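Local coordinates for DUF3209 family protein (PDB 2EHW) that is of unknown function but folds as an all-helical protein with one long, protruding C-terminal helix, part of it predicted to form a coiled coil, at residues A[14-19]-A[48-53]; A[42-47]-A[58-63]; A[66-71]-A[76-81]. All blocks are in the same frame, centred on the assembly; numbering follows the deposited sequence.

Interaction 1: residues A[14-19]-A[48-53]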
ATOM      1  N   GLY A  14      -4.113  -7.770   1.229  1.00 29.33           N
ATOM      2  CA  GLY A  14      -4.689  -9.076   1.497  1.00 29.21           C
ATOM      3  C   GLY A  14      -5.435  -9.080   2.818  1.00 32.45           C
ATOM      4  O   GLY A  14      -6.563  -9.566   2.904  1.00 31.07           O
ATOM      5  N   GLU A  15      -4.803  -8.533   3.852  1.00 25.96           N
ATOM      6  CA  GLU A  15      -5.413  -8.460   5.174  1.00 24.30           C
ATOM      7  C   GLU A  15      -6.715  -7.662   5.069  1.00 28.45           C
ATOM      8  O   GLU A  15      -7.730  -8.018   5.666  1.00 31.18           O
ATOM      9  CB  GLU A  15      -4.464  -7.763   6.143  1.00 29.81           C
ATOM     10  CG  GLU A  15      -4.676  -8.130   7.597  1.00 43.75           C
ATOM     11  CD  GLU A  15      -4.175  -9.532   7.915  1.00 46.11           C
ATOM     12  OE1 GLU A  15      -2.962  -9.778   7.757  1.00 49.24           O
ATOM     13  OE2 GLU A  15      -4.991 -10.385   8.322  1.00 47.21           O
ATOM     14  N   LEU A  16      -6.675  -6.580   4.297  1.00 27.33           N
ATOM     15  CA  LEU A  16      -7.844  -5.732   4.093  1.00 31.86           C
ATOM     16  C   LEU A  16      -8.975  -6.497   3.385  1.00 35.47           C
ATOM     17  O   LEU A  16     -10.158  -6.158   3.526  1.00 26.79           O
ATOM     18  CB  LEU A  16      -7.447  -4.521   3.253  1.00 24.66           C
ATOM     19  CG  LEU A  16      -8.538  -3.493   2.983  1.00 32.05           C
ATOM     20  CD1 LEU A  16      -8.917  -2.800   4.293  1.00 23.76           C
ATOM     21  CD2 LEU A  16      -8.024  -2.473   1.976  1.00 32.67           C
ATOM     22  N   LEU A  17      -8.592  -7.519   2.620  1.00 28.29           N
ATOM     23  CA  LEU A  17      -9.527  -8.361   1.878  1.00 26.80           C
ATOM     24  C   LEU A  17      -9.713  -9.693   2.597  1.00 30.77           C
ATOM     25  O   LEU A  17     -10.344 -10.619   2.072  1.00 28.74           O
ATOM     26  CB  LEU A  17      -8.994  -8.621   0.466  1.00 18.25           C
ATOM     27  CG  LEU A  17      -8.905  -7.394  -0.441  1.00 20.79           C
ATOM     28  CD1 LEU A  17      -8.016  -7.685  -1.640  1.00 22.71           C
ATOM     29  CD2 LEU A  17     -10.302  -7.002  -0.889  1.00 20.96           C
ATOM     30  N   GLU A  18      -9.143  -9.786   3.794  1.00 30.07           N
ATOM     31  CA  GLU A  18      -9.240 -10.996   4.594  1.00 36.44           C
ATOM     32  C   GLU A  18      -8.861 -12.262   3.838  1.00 39.79           C
ATOM     33  O   GLU A  18      -9.612 -13.230   3.853  1.00 42.49           O
ATOM     34  CB  GLU A  18     -10.659 -11.169   5.132  1.00 35.11           C
ATOM     35  CG  GLU A  18     -10.928 -10.509   6.466  1.00 45.57           C
ATOM     36  CD  GLU A  18     -12.311 -10.836   6.974  1.00 40.70           C
ATOM     37  OE1 GLU A  18     -12.694 -12.023   6.931  1.00 39.19           O
ATOM     38  OE2 GLU A  18     -13.015  -9.913   7.418  1.00 46.60           O
ATOM     39  N   LYS A  19      -7.717 -12.265   3.165  1.00 39.22           N
ATOM     40  CA  LYS A  19      -7.304 -13.460   2.440  1.00 37.42           C
ATOM     41  C   LYS A  19      -6.949 -14.551   3.448  1.00 36.49           C
ATOM     42  O   LYS A  19      -6.571 -14.265   4.584  1.00 35.01           O
ATOM     43  CB  LYS A  19      -6.095 -13.160   1.544  1.00 32.24           C
ATOM     44  CG  LYS A  19      -6.388 -12.201   0.397  1.00 28.52           C
ATOM     45  CD  LYS A  19      -7.435 -12.772  -0.551  1.00 19.98           C
ATOM     46  CE  LYS A  19      -7.882 -11.741  -1.570  1.00 26.59           C
ATOM     47  NZ  LYS A  19      -8.895 -12.281  -2.513  1.00 29.35           N
ATOM     48  N   LYS A  48      -3.209  -0.915   8.774  1.00 25.41           N
ATOM     49  CA  LYS A  48      -4.626  -1.266   8.841  1.00 32.88           C
ATOM     50  C   LYS A  48      -5.523  -0.212   8.192  1.00 38.30           C
ATOM     51  O   LYS A  48      -6.692  -0.477   7.917  1.00 38.37           O
ATOM     52  CB  LYS A  48      -5.058  -1.448  10.303  1.00 34.85           C
ATOM     53  CG  LYS A  48      -4.201  -2.398  11.130  1.00 33.01           C
ATOM     54  CD  LYS A  48      -4.408  -3.868  10.774  1.00 48.60           C
ATOM     55  CE  LYS A  48      -3.876  -4.225   9.391  1.00 59.37           C
ATOM     56  NZ  LYS A  48      -3.745  -5.706   9.203  1.00 60.01           N
ATOM     57  N   THR A  49      -4.984   0.981   7.960  1.00 26.99           N
ATOM     58  CA  THR A  49      -5.759   2.060   7.348  1.00 31.59           C
ATOM     59  C   THR A  49      -5.067   2.491   6.064  1.00 28.98           C
ATOM     60  O   THR A  49      -3.860   2.329   5.930  1.00 26.67           O
ATOM     61  CB  THR A  49      -5.835   3.289   8.264  1.00 34.02           C
ATOM     62  OG1 THR A  49      -4.544   3.918   8.314  1.00 38.39           O
ATOM     63  CG2 THR A  49      -6.253   2.881   9.667  1.00 26.83           C
ATOM     64  N   LEU A  50      -5.825   3.051   5.130  1.00 26.50           N
ATOM     65  CA  LEU A  50      -5.251   3.484   3.866  1.00 29.06           C
ATOM     66  C   LEU A  50      -4.154   4.527   4.085  1.00 27.59           C
ATOM     67  O   LEU A  50      -3.044   4.395   3.559  1.00 28.45           O
ATOM     68  CB  LEU A  50      -6.356   4.018   2.953  1.00 30.02           C
ATOM     69  CG  LEU A  50      -7.398   2.946   2.612  1.00 28.53           C
ATOM     70  CD1 LEU A  50      -8.485   3.533   1.731  1.00 27.11           C
ATOM     71  CD2 LEU A  50      -6.723   1.774   1.922  1.00 29.09           C
ATOM     72  N   PRO A  51      -4.434   5.560   4.892  1.00 23.69           N
ATOM     73  CA  PRO A  51      -3.395   6.571   5.121  1.00 29.18           C
ATOM     74  C   PRO A  51      -2.087   5.947   5.596  1.00 23.98           C
ATOM     75  O   PRO A  51      -1.012   6.243   5.062  1.00 27.11           O
ATOM     76  CB  PRO A  51      -4.018   7.477   6.181  1.00 21.22           C
ATOM     77  CG  PRO A  51      -5.490   7.396   5.865  1.00 29.98           C
ATOM     78  CD  PRO A  51      -5.682   5.910   5.593  1.00 26.59           C
ATOM     79  N   ALA A  52      -2.177   5.088   6.605  1.00 26.43           N
ATOM     80  CA  ALA A  52      -0.988   4.428   7.138  1.00 21.61           C
ATOM     81  C   ALA A  52      -0.347   3.575   6.056  1.00 20.36           C
ATOM     82  O   ALA A  52       0.869   3.390   6.028  1.00 25.67           O
ATOM     83  CB  ALA A  52      -1.354   3.552   8.342  1.00 19.23           C
ATOM     84  N   LEU A  53      -1.169   3.042   5.162  1.00 24.42           N
ATOM     85  CA  LEU A  53      -0.631   2.212   4.096  1.00 23.95           C
ATOM     86  C   LEU A  53       0.211   3.080   3.156  1.00 22.05           C
ATOM     87  O   LEU A  53       1.351   2.753   2.858  1.00 25.71           O
ATOM     88  CB  LEU A  53      -1.770   1.531   3.343  1.00 27.94           C
ATOM     89  CG  LEU A  53      -1.408   0.250   2.595  1.00 28.45           C
ATOM     90  CD1 LEU A  53      -0.483  -0.616   3.445  1.00 31.09           C
ATOM     91  CD2 LEU A  53      -2.684  -0.496   2.254  1.00 29.46           C
TER

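Interaction 2: residues A[42-47]-A[58-63]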
ATOM      1  N   LYS A  42       7.847  -3.674   7.567  1.00 33.25           N
ATOM      2  CA  LYS A  42       6.989  -4.247   8.596  1.00 31.12           C
ATOM      3  C   LYS A  42       5.768  -3.366   8.787  1.00 27.23           C
ATOM      4  O   LYS A  42       4.647  -3.859   8.873  1.00 25.41           O
ATOM      5  CB  LYS A  42       7.728  -4.376   9.932  1.00 37.52           C
ATOM      6  CG  LYS A  42       6.813  -4.882  11.048  1.00 41.54           C
ATOM      7  CD  LYS A  42       7.544  -5.143  12.356  1.00 49.08           C
ATOM      8  CE  LYS A  42       6.587  -5.746  13.375  1.00 57.29           C
ATOM      9  NZ  LYS A  42       7.245  -6.036  14.676  1.00 65.08           N
ATOM     10  N   ARG A  43       5.989  -2.059   8.870  1.00 29.44           N
ATOM     11  CA  ARG A  43       4.881  -1.124   9.038  1.00 29.01           C
ATOM     12  C   ARG A  43       3.931  -1.199   7.844  1.00 33.08           C
ATOM     13  O   ARG A  43       2.720  -1.054   8.003  1.00 26.98           O
ATOM     14  CB  ARG A  43       5.392   0.311   9.172  1.00 31.28           C
ATOM     15  CG  ARG A  43       5.957   0.667  10.540  1.00 37.62           C
ATOM     16  CD  ARG A  43       6.187   2.173  10.641  1.00 36.22           C
ATOM     17  NE  ARG A  43       7.365   2.617   9.894  1.00 34.89           N
ATOM     18  CZ  ARG A  43       8.617   2.386  10.276  1.00 39.99           C
ATOM     19  NH1 ARG A  43       9.634   2.825   9.543  1.00 34.46           N
ATOM     20  NH2 ARG A  43       8.853   1.714  11.400  1.00 43.58           N
ATOM     21  N   LEU A  44       4.491  -1.410   6.655  1.00 23.44           N
ATOM     22  CA  LEU A  44       3.699  -1.506   5.429  1.00 22.34           C
ATOM     23  C   LEU A  44       2.803  -2.754   5.433  1.00 29.13           C
ATOM     24  O   LEU A  44       1.594  -2.659   5.224  1.00 26.06           O
ATOM     25  CB  LEU A  44       4.632  -1.532   4.203  1.00 26.84           C
ATOM     26  CG  LEU A  44       4.019  -1.631   2.798  1.00 29.29           C
ATOM     27  CD1 LEU A  44       2.944  -0.574   2.619  1.00 26.71           C
ATOM     28  CD2 LEU A  44       5.113  -1.469   1.747  1.00 24.00           C
ATOM     29  N   ALA A  45       3.399  -3.917   5.686  1.00 26.32           N
ATOM     30  CA  ALA A  45       2.642  -5.164   5.705  1.00 27.53           C
ATOM     31  C   ALA A  45       1.519  -5.193   6.739  1.00 26.24           C
ATOM     32  O   ALA A  45       0.505  -5.854   6.531  1.00 30.82           O
ATOM     33  CB  ALA A  45       3.586  -6.352   5.931  1.00 21.24           C
ATOM     34  N   GLU A  46       1.678  -4.467   7.839  1.00 26.76           N
ATOM     35  CA  GLU A  46       0.665  -4.480   8.888  1.00 24.47           C
ATOM     36  C   GLU A  46      -0.229  -3.247   8.972  1.00 24.97           C
ATOM     37  O   GLU A  46      -1.074  -3.145   9.857  1.00 27.78           O
ATOM     38  CB  GLU A  46       1.346  -4.749  10.234  1.00 36.72           C
ATOM     39  CG  GLU A  46       2.062  -6.105  10.257  1.00 34.87           C
ATOM     40  CD  GLU A  46       3.031  -6.259  11.412  1.00 42.00           C
ATOM     41  OE1 GLU A  46       3.507  -5.231  11.935  1.00 45.49           O
ATOM     42  OE2 GLU A  46       3.337  -7.413  11.788  1.00 49.95           O
ATOM     43  N   ALA A  47      -0.061  -2.315   8.043  1.00 25.51           N
ATOM     44  CA  ALA A  47      -0.891  -1.122   8.056  1.00 27.87           C
ATOM     45  C   ALA A  47      -2.352  -1.586   8.012  1.00 31.64           C
ATOM     46  O   ALA A  47      -2.683  -2.546   7.305  1.00 31.32           O
ATOM     47  CB  ALA A  47      -0.568  -0.243   6.854  1.00 17.09           C
ATOM     48  N   ARG A  58       5.440   5.244   1.106  1.00 19.35           N
ATOM     49  CA  ARG A  58       6.315   6.367   0.776  1.00 25.51           C
ATOM     50  C   ARG A  58       7.686   6.142   1.399  1.00 21.56           C
ATOM     51  O   ARG A  58       8.719   6.451   0.792  1.00 21.01           O
ATOM     52  CB  ARG A  58       5.705   7.691   1.259  1.00 26.18           C
ATOM     53  CG  ARG A  58       4.885   8.397   0.171  1.00 31.53           C
ATOM     54  CD  ARG A  58       4.406   9.785   0.591  1.00 30.68           C
ATOM     55  NE  ARG A  58       3.070   9.754   1.175  1.00 34.44           N
ATOM     56  CZ  ARG A  58       2.809   9.883   2.469  1.00 33.11           C
ATOM     57  NH1 ARG A  58       3.792  10.063   3.347  1.00 45.78           N
ATOM     58  NH2 ARG A  58       1.555   9.832   2.887  1.00 41.14           N
ATOM     59  N   GLU A  59       7.691   5.585   2.606  1.00 25.64           N
ATOM     60  CA  GLU A  59       8.941   5.282   3.295  1.00 27.03           C
ATOM     61  C   GLU A  59       9.731   4.275   2.468  1.00 25.17           C
ATOM     62  O   GLU A  59      10.927   4.445   2.234  1.00 27.74           O
ATOM     63  CB  GLU A  59       8.674   4.679   4.679  1.00 36.65           C
ATOM     64  CG  GLU A  59       8.423   5.681   5.798  1.00 36.20           C
ATOM     65  CD  GLU A  59       8.675   5.083   7.183  1.00 50.15           C
ATOM     66  OE1 GLU A  59       7.793   4.371   7.717  1.00 42.65           O
ATOM     67  OE2 GLU A  59       9.775   5.314   7.730  1.00 48.74           O
ATOM     68  N   ALA A  60       9.051   3.226   2.016  1.00 28.38           N
ATOM     69  CA  ALA A  60       9.699   2.189   1.227  1.00 24.20           C
ATOM     70  C   ALA A  60      10.244   2.731  -0.089  1.00 25.35           C
ATOM     71  O   ALA A  60      11.282   2.267  -0.571  1.00 30.06           O
ATOM     72  CB  ALA A  60       8.728   1.046   0.967  1.00 24.31           C
ATOM     73  N   LEU A  61       9.560   3.713  -0.671  1.00 20.89           N
ATOM     74  CA  LEU A  61      10.025   4.285  -1.929  1.00 22.97           C
ATOM     75  C   LEU A  61      11.322   5.065  -1.708  1.00 22.10           C
ATOM     76  O   LEU A  61      12.172   5.124  -2.589  1.00 25.02           O
ATOM     77  CB  LEU A  61       8.941   5.179  -2.559  1.00 17.22           C
ATOM     78  CG  LEU A  61       7.827   4.432  -3.321  1.00 25.08           C
ATOM     79  CD1 LEU A  61       6.694   5.381  -3.710  1.00 15.72           C
ATOM     80  CD2 LEU A  61       8.424   3.769  -4.568  1.00 24.76           C
ATOM     81  N   LEU A  62      11.487   5.648  -0.526  1.00 25.96           N
ATOM     82  CA  LEU A  62      12.711   6.379  -0.245  1.00 28.80           C
ATOM     83  C   LEU A  62      13.867   5.389  -0.274  1.00 30.39           C
ATOM     84  O   LEU A  62      14.873   5.613  -0.948  1.00 31.81           O
ATOM     85  CB  LEU A  62      12.648   7.061   1.127  1.00 29.86           C
ATOM     86  CG  LEU A  62      13.898   7.863   1.528  1.00 38.24           C
ATOM     87  CD1 LEU A  62      14.236   8.879   0.450  1.00 35.37           C
ATOM     88  CD2 LEU A  62      13.658   8.580   2.838  1.00 34.26           C
ATOM     89  N   HIS A  63      13.714   4.281   0.442  1.00 30.50           N
ATOM     90  CA  HIS A  63      14.766   3.268   0.491  1.00 29.48           C
ATOM     91  C   HIS A  63      15.104   2.768  -0.907  1.00 21.25           C
ATOM     92  O   HIS A  63      16.265   2.689  -1.292  1.00 30.24           O
ATOM     93  CB  HIS A  63      14.327   2.097   1.375  1.00 35.95           C
ATOM     94  CG  HIS A  63      15.387   1.056   1.566  1.00 46.67           C
ATOM     95  ND1 HIS A  63      15.704   0.125   0.599  1.00 40.87           N
ATOM     96  CD2 HIS A  63      16.220   0.815   2.608  1.00 44.74           C
ATOM     97  CE1 HIS A  63      16.684  -0.645   1.037  1.00 48.32           C
ATOM     98  NE2 HIS A  63      17.016  -0.247   2.253  1.00 49.21           N
TER

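Interaction 3: residues A[66-71]-A[76-81]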
ATOM      1  N   GLU A  66      16.992   5.260  -2.868  1.00 29.83           N
ATOM      2  CA  GLU A  66      18.392   5.254  -2.445  1.00 31.23           C
ATOM      3  C   GLU A  66      19.133   4.080  -3.080  1.00 34.13           C
ATOM      4  O   GLU A  66      20.197   4.256  -3.672  1.00 31.88           O
ATOM      5  CB  GLU A  66      18.503   5.150  -0.916  1.00 29.83           C
ATOM      6  CG  GLU A  66      17.689   6.181  -0.155  1.00 44.25           C
ATOM      7  CD  GLU A  66      17.747   6.001   1.361  1.00 58.85           C
ATOM      8  OE1 GLU A  66      17.774   4.837   1.833  1.00 56.52           O
ATOM      9  OE2 GLU A  66      17.748   7.030   2.081  1.00 49.59           O
ATOM     10  N   ARG A  67      18.570   2.882  -2.956  1.00 35.69           N
ATOM     11  CA  ARG A  67      19.211   1.703  -3.531  1.00 35.91           C
ATOM     12  C   ARG A  67      19.503   1.906  -5.010  1.00 31.23           C
ATOM     13  O   ARG A  67      20.595   1.609  -5.470  1.00 40.29           O
ATOM     14  CB  ARG A  67      18.337   0.451  -3.347  1.00 38.83           C
ATOM     15  CG  ARG A  67      18.973  -0.825  -3.909  1.00 38.37           C
ATOM     16  CD  ARG A  67      20.389  -1.008  -3.360  1.00 46.26           C
ATOM     17  NE  ARG A  67      21.131  -2.087  -4.009  1.00 52.77           N
ATOM     18  CZ  ARG A  67      21.000  -3.378  -3.712  1.00 63.24           C
ATOM     19  NH1 ARG A  67      20.152  -3.763  -2.763  1.00 55.01           N
ATOM     20  NH2 ARG A  67      21.717  -4.285  -4.366  1.00 59.19           N
ATOM     21  N   ALA A  68      18.524   2.416  -5.748  1.00 38.84           N
ATOM     22  CA  ALA A  68      18.674   2.656  -7.182  1.00 33.38           C
ATOM     23  C   ALA A  68      19.750   3.685  -7.517  1.00 38.40           C
ATOM     24  O   ALA A  68      20.364   3.622  -8.585  1.00 38.50           O
ATOM     25  CB  ALA A  68      17.346   3.094  -7.776  1.00 40.82           C
ATOM     26  N   ALA A  69      19.978   4.636  -6.619  1.00 34.78           N
ATOM     27  CA  ALA A  69      20.996   5.656  -6.856  1.00 31.57           C
ATOM     28  C   ALA A  69      22.377   5.094  -6.536  1.00 30.78           C
ATOM     29  O   ALA A  69      23.379   5.537  -7.087  1.00 34.19           O
ATOM     30  CB  ALA A  69      20.721   6.890  -5.999  1.00 23.58           C
ATOM     31  N   GLN A  70      22.417   4.109  -5.646  1.00 37.51           N
ATOM     32  CA  GLN A  70      23.670   3.486  -5.236  1.00 38.49           C
ATOM     33  C   GLN A  70      24.198   2.467  -6.243  1.00 42.03           C
ATOM     34  O   GLN A  70      25.404   2.241  -6.308  1.00 40.44           O
ATOM     35  CB  GLN A  70      23.490   2.795  -3.886  1.00 37.43           C
ATOM     36  CG  GLN A  70      23.265   3.732  -2.719  1.00 48.32           C
ATOM     37  CD  GLN A  70      22.732   3.007  -1.488  1.00 59.20           C
ATOM     38  OE1 GLN A  70      22.693   3.570  -0.392  1.00 69.00           O
ATOM     39  NE2 GLN A  70      22.303   1.758  -1.667  1.00 54.38           N
ATOM     40  N   GLU A  71      23.303   1.859  -7.022  1.00 36.88           N
ATOM     41  CA  GLU A  71      23.691   0.839  -8.002  1.00 38.44           C
ATOM     42  C   GLU A  71      23.089   1.137  -9.382  1.00 43.14           C
ATOM     43  O   GLU A  71      22.318   0.337  -9.922  1.00 38.23           O
ATOM     44  CB  GLU A  71      23.216  -0.535  -7.507  1.00 36.21           C
ATOM     45  CG  GLU A  71      23.874  -1.750  -8.142  1.00 33.97           C
ATOM     46  CD  GLU A  71      23.255  -3.058  -7.651  1.00 32.91           C
ATOM     47  OE1 GLU A  71      22.565  -3.039  -6.615  1.00 40.87           O
ATOM     48  OE2 GLU A  71      23.462  -4.111  -8.293  1.00 45.73           O
ATOM     49  N   TYR A  76      17.278  -3.069 -12.702  1.00 38.06           N
ATOM     50  CA  TYR A  76      16.217  -3.742 -11.964  1.00 35.32           C
ATOM     51  C   TYR A  76      15.629  -2.813 -10.906  1.00 30.96           C
ATOM     52  O   TYR A  76      14.418  -2.729 -10.757  1.00 32.49           O
ATOM     53  CB  TYR A  76      16.749  -5.012 -11.281  1.00 31.61           C
ATOM     54  CG  TYR A  76      15.760  -5.628 -10.322  1.00 36.72           C
ATOM     55  CD1 TYR A  76      14.648  -6.330 -10.789  1.00 39.46           C
ATOM     56  CD2 TYR A  76      15.906  -5.469  -8.942  1.00 40.18           C
ATOM     57  CE1 TYR A  76      13.704  -6.859  -9.909  1.00 37.81           C
ATOM     58  CE2 TYR A  76      14.968  -5.994  -8.052  1.00 39.55           C
ATOM     59  CZ  TYR A  76      13.869  -6.686  -8.541  1.00 43.95           C
ATOM     60  OH  TYR A  76      12.932  -7.196  -7.662  1.00 45.10           O
ATOM     61  N   TRP A  77      16.490  -2.122 -10.168  1.00 33.33           N
ATOM     62  CA  TRP A  77      16.027  -1.211  -9.125  1.00 36.74           C
ATOM     63  C   TRP A  77      15.155  -0.113  -9.706  1.00 35.67           C
ATOM     64  O   TRP A  77      14.159   0.279  -9.107  1.00 35.61           O
ATOM     65  CB  TRP A  77      17.208  -0.572  -8.396  1.00 30.12           C
ATOM     66  CG  TRP A  77      18.034  -1.547  -7.633  1.00 44.72           C
ATOM     67  CD1 TRP A  77      19.395  -1.656  -7.651  1.00 45.68           C
ATOM     68  CD2 TRP A  77      17.558  -2.585  -6.768  1.00 40.93           C
ATOM     69  NE1 TRP A  77      19.796  -2.702  -6.854  1.00 47.58           N
ATOM     70  CE2 TRP A  77      18.689  -3.288  -6.298  1.00 43.72           C
ATOM     71  CE3 TRP A  77      16.287  -2.986  -6.338  1.00 37.48           C
ATOM     72  CZ2 TRP A  77      18.585  -4.381  -5.429  1.00 44.76           C
ATOM     73  CZ3 TRP A  77      16.184  -4.073  -5.472  1.00 44.21           C
ATOM     74  CH2 TRP A  77      17.328  -4.754  -5.025  1.00 43.12           C
ATOM     75  N   ARG A  78      15.546   0.385 -10.875  1.00 29.04           N
ATOM     76  CA  ARG A  78      14.805   1.449 -11.529  1.00 27.67           C
ATOM     77  C   ARG A  78      13.494   0.895 -12.081  1.00 32.60           C
ATOM     78  O   ARG A  78      12.505   1.620 -12.230  1.00 33.57           O
ATOM     79  CB  ARG A  78      15.682   2.080 -12.609  1.00 29.23           C
ATOM     80  CG  ARG A  78      16.906   2.787 -11.998  1.00 30.52           C
ATOM     81  CD  ARG A  78      18.012   3.091 -13.011  1.00 41.76           C
ATOM     82  NE  ARG A  78      18.919   4.109 -12.489  1.00 45.86           N
ATOM     83  CZ  ARG A  78      20.004   4.555 -13.117  1.00 68.62           C
ATOM     84  NH1 ARG A  78      20.762   5.494 -12.556  1.00 62.19           N
ATOM     85  NH2 ARG A  78      20.339   4.066 -14.305  1.00 73.02           N
ATOM     86  N   GLY A  79      13.486  -0.404 -12.352  1.00 25.65           N
ATOM     87  CA  GLY A  79      12.280  -1.046 -12.825  1.00 29.77           C
ATOM     88  C   GLY A  79      11.358  -1.273 -11.638  1.00 27.05           C
ATOM     89  O   GLY A  79      10.136  -1.193 -11.760  1.00 24.42           O
ATOM     90  N   LEU A  80      11.940  -1.552 -10.476  1.00 26.30           N
ATOM     91  CA  LEU A  80      11.138  -1.778  -9.277  1.00 30.09           C
ATOM     92  C   LEU A  80      10.515  -0.443  -8.858  1.00 26.15           C
ATOM     93  O   LEU A  80       9.346  -0.381  -8.486  1.00 29.99           O
ATOM     94  CB  LEU A  80      12.011  -2.374  -8.157  1.00 31.59           C
ATOM     95  CG  LEU A  80      11.382  -2.800  -6.818  1.00 27.45           C
ATOM     96  CD1 LEU A  80      10.104  -3.594  -7.048  1.00 28.89           C
ATOM     97  CD2 LEU A  80      12.391  -3.635  -6.036  1.00 21.81           C
ATOM     98  N   LEU A  81      11.289   0.631  -8.955  1.00 24.93           N
ATOM     99  CA  LEU A  81      10.794   1.958  -8.598  1.00 27.36           C
ATOM    100  C   LEU A  81       9.550   2.326  -9.407  1.00 19.59           C
ATOM    101  O   LEU A  81       8.534   2.727  -8.856  1.00 25.84           O
ATOM    102  CB  LEU A  81      11.885   3.010  -8.820  1.00 23.02           C
ATOM    103  CG  LEU A  81      12.750   3.316  -7.595  1.00 27.64           C
ATOM    104  CD1 LEU A  81      13.903   4.248  -7.965  1.00 28.72           C
ATOM    105  CD2 LEU A  81      11.869   3.965  -6.525  1.00 25.91           C
TER

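Interaction 1: residues A[14-19]-A[48-53]
A Schellman motif ends helix 4-16 just where its last turn meets the start of helix 50-70, so this surface contact of Glu15 and Leu16 with Lys48 and Leu50 joins a helix C-terminus to a helix N-terminus. Glu18, with positive phi, is the C-prime residue: Lys19 N reaches back to Gly14 O at 2.9 Å, and Glu18 N bonds to Glu15 O. On the other side Thr49 is the N-cap, its OG1 accepting from Ala52 N at 3.1 Å in a fairly straight bond (158°). Between these two helix ends the side chains touch at two places. Lys48 starts out away from helix 4-16, but bends at chi2 and chi3 fold the chain back, and its ammonium arrives beside the aliphatic part of Glu15, with NZ nearest CG. The carboxylate itself is turned elsewhere: Glu15 OE1 lies 4.4 Å from Lys48 NZ, beyond a salt bridge, and pairs instead with Arg28 NH1. The lysine charge therefore probably adds a general electrostatic pull rather than a directed bond. Further along, Leu50 packs on Arg95 and Ala98 of helix 75-115. Leu53, one turn on, faces helix 4-16 and lies on Ala12 and Ile13. Leu16 sends CG away from its backbone N (chi1 -178°), which carries the branch toward helix 50-70, and in a loose apolar touch of single methyl groups its CD2 stops 4.4 Å from Leu50 CD2.

Interaction 2: residues A[42-47]-A[58-63]
OE1 of Glu59 is gripped by two nitrogens of Arg43, NE at 2.8 Å and NH1 at 3.0 Å, in a side-on salt bridge. The guanidinium presents its NE edge, and OE1 sits almost in its plane, so both N-H groups converge on one oxygen. NE comes to the syn lone pair of OE1 with an N-H...O angle of 151°; NH1 also arrives on the syn side, but tilted out of the carboxylate plane and with a more bent bond. A third, weak bond runs from Arg43 NH1 to OE2 of Glu59 at 3.1 Å. The two flat groups are nearly coplanar, 23° apart, although the side chains that carry them cross at about a right angle. A bend at chi3 of Arg43 (-75°) turns the NE edge toward the acid, whereas the glutamate chain runs out extended beyond CG. An alanine at Glu59 would remove the carboxylate and is likely to leave the Arg43 guanidinium without this partner and free to turn. Beside the ion pair, on the buried side, CD2 of Leu44 reaches CB of Ala60 at 4.5 Å, a light apolar touch where the backbones lie nearest, 8.2 Å between CA atoms. The contact thus has a polar pair at its outer margin and a leucine and an alanine within. It ties helix 39-46 to the middle of helix 50-70, the next helix in the chain; Leu44 also rests on Leu53 and Ala56 of helix 50-70 and on Ala8 of helix 4-16, while Leu61 packs against Val84 and Glu88 of helix 75-115.

Interaction 3: residues A[66-71]-A[76-81]
Helix segments 66-70 and 76-81 run nearly antiparallel, at 154° with axes 8.8 Å apart, and come nearest at Ala68 and Trp77, whose CA atoms are 5.1 Å apart. The indole of Trp77 is held on several sides. Its NE1 donates to OE1 of Glu71 at 2.8 Å, nearly straight (164°); the oxygen lies in the ring plane, while the hydrogen approaches from above the carboxylate plane. OE1 also accepts from Arg67 NH2 at 2.7 Å, part of a salt bridge within segment 66-71, so one oxygen takes both an indole N-H and a guanidinium N-H, probably concentrating negative charge there. Arg67 bends at chi2 (52°) to lay CG over the face of the five-membered ring, a CH-pi contact with CG 3.5 Å from its centroid. Tyr76 CD2 covers the opposite face, offset toward the rim. At the root of the Trp77 side chain, Ala68 CB packs on Trp77 CB (3.7 Å) and on Leu81 CD1 (3.6 Å), and its small size probably allows the close backbone approach. Leu64 touches Trp77 and Leu81 from the same helix as Ala68. Such packing across a short connection is that of an antiparallel helical hairpin, here turning helix 50-70 into helix 75-115.

In the fold
Helix 50-70 runs through all three contacts: interaction 1 uses its start, interaction 2 its middle and interaction 3 its end. Interactions 1 and 2, with centres 13 Å apart, touch through Leu53, whose CD1 lies 3.4 Å from Ala47 CB; their segments alternate along the chain, and helices 4-16 and 39-46 both meet helix 50-70. Interactions 2 and 3, 16 Å apart between centres, meet more lightly, Leu61 CD2 lying 4.0 Å from Leu81 CD2. Interactions 1 and 3 do not touch, their nearest atoms being about 14 Å apart. Together the contacts set two shorter helices and the beginning of the long helix 75-115 around one shared helix.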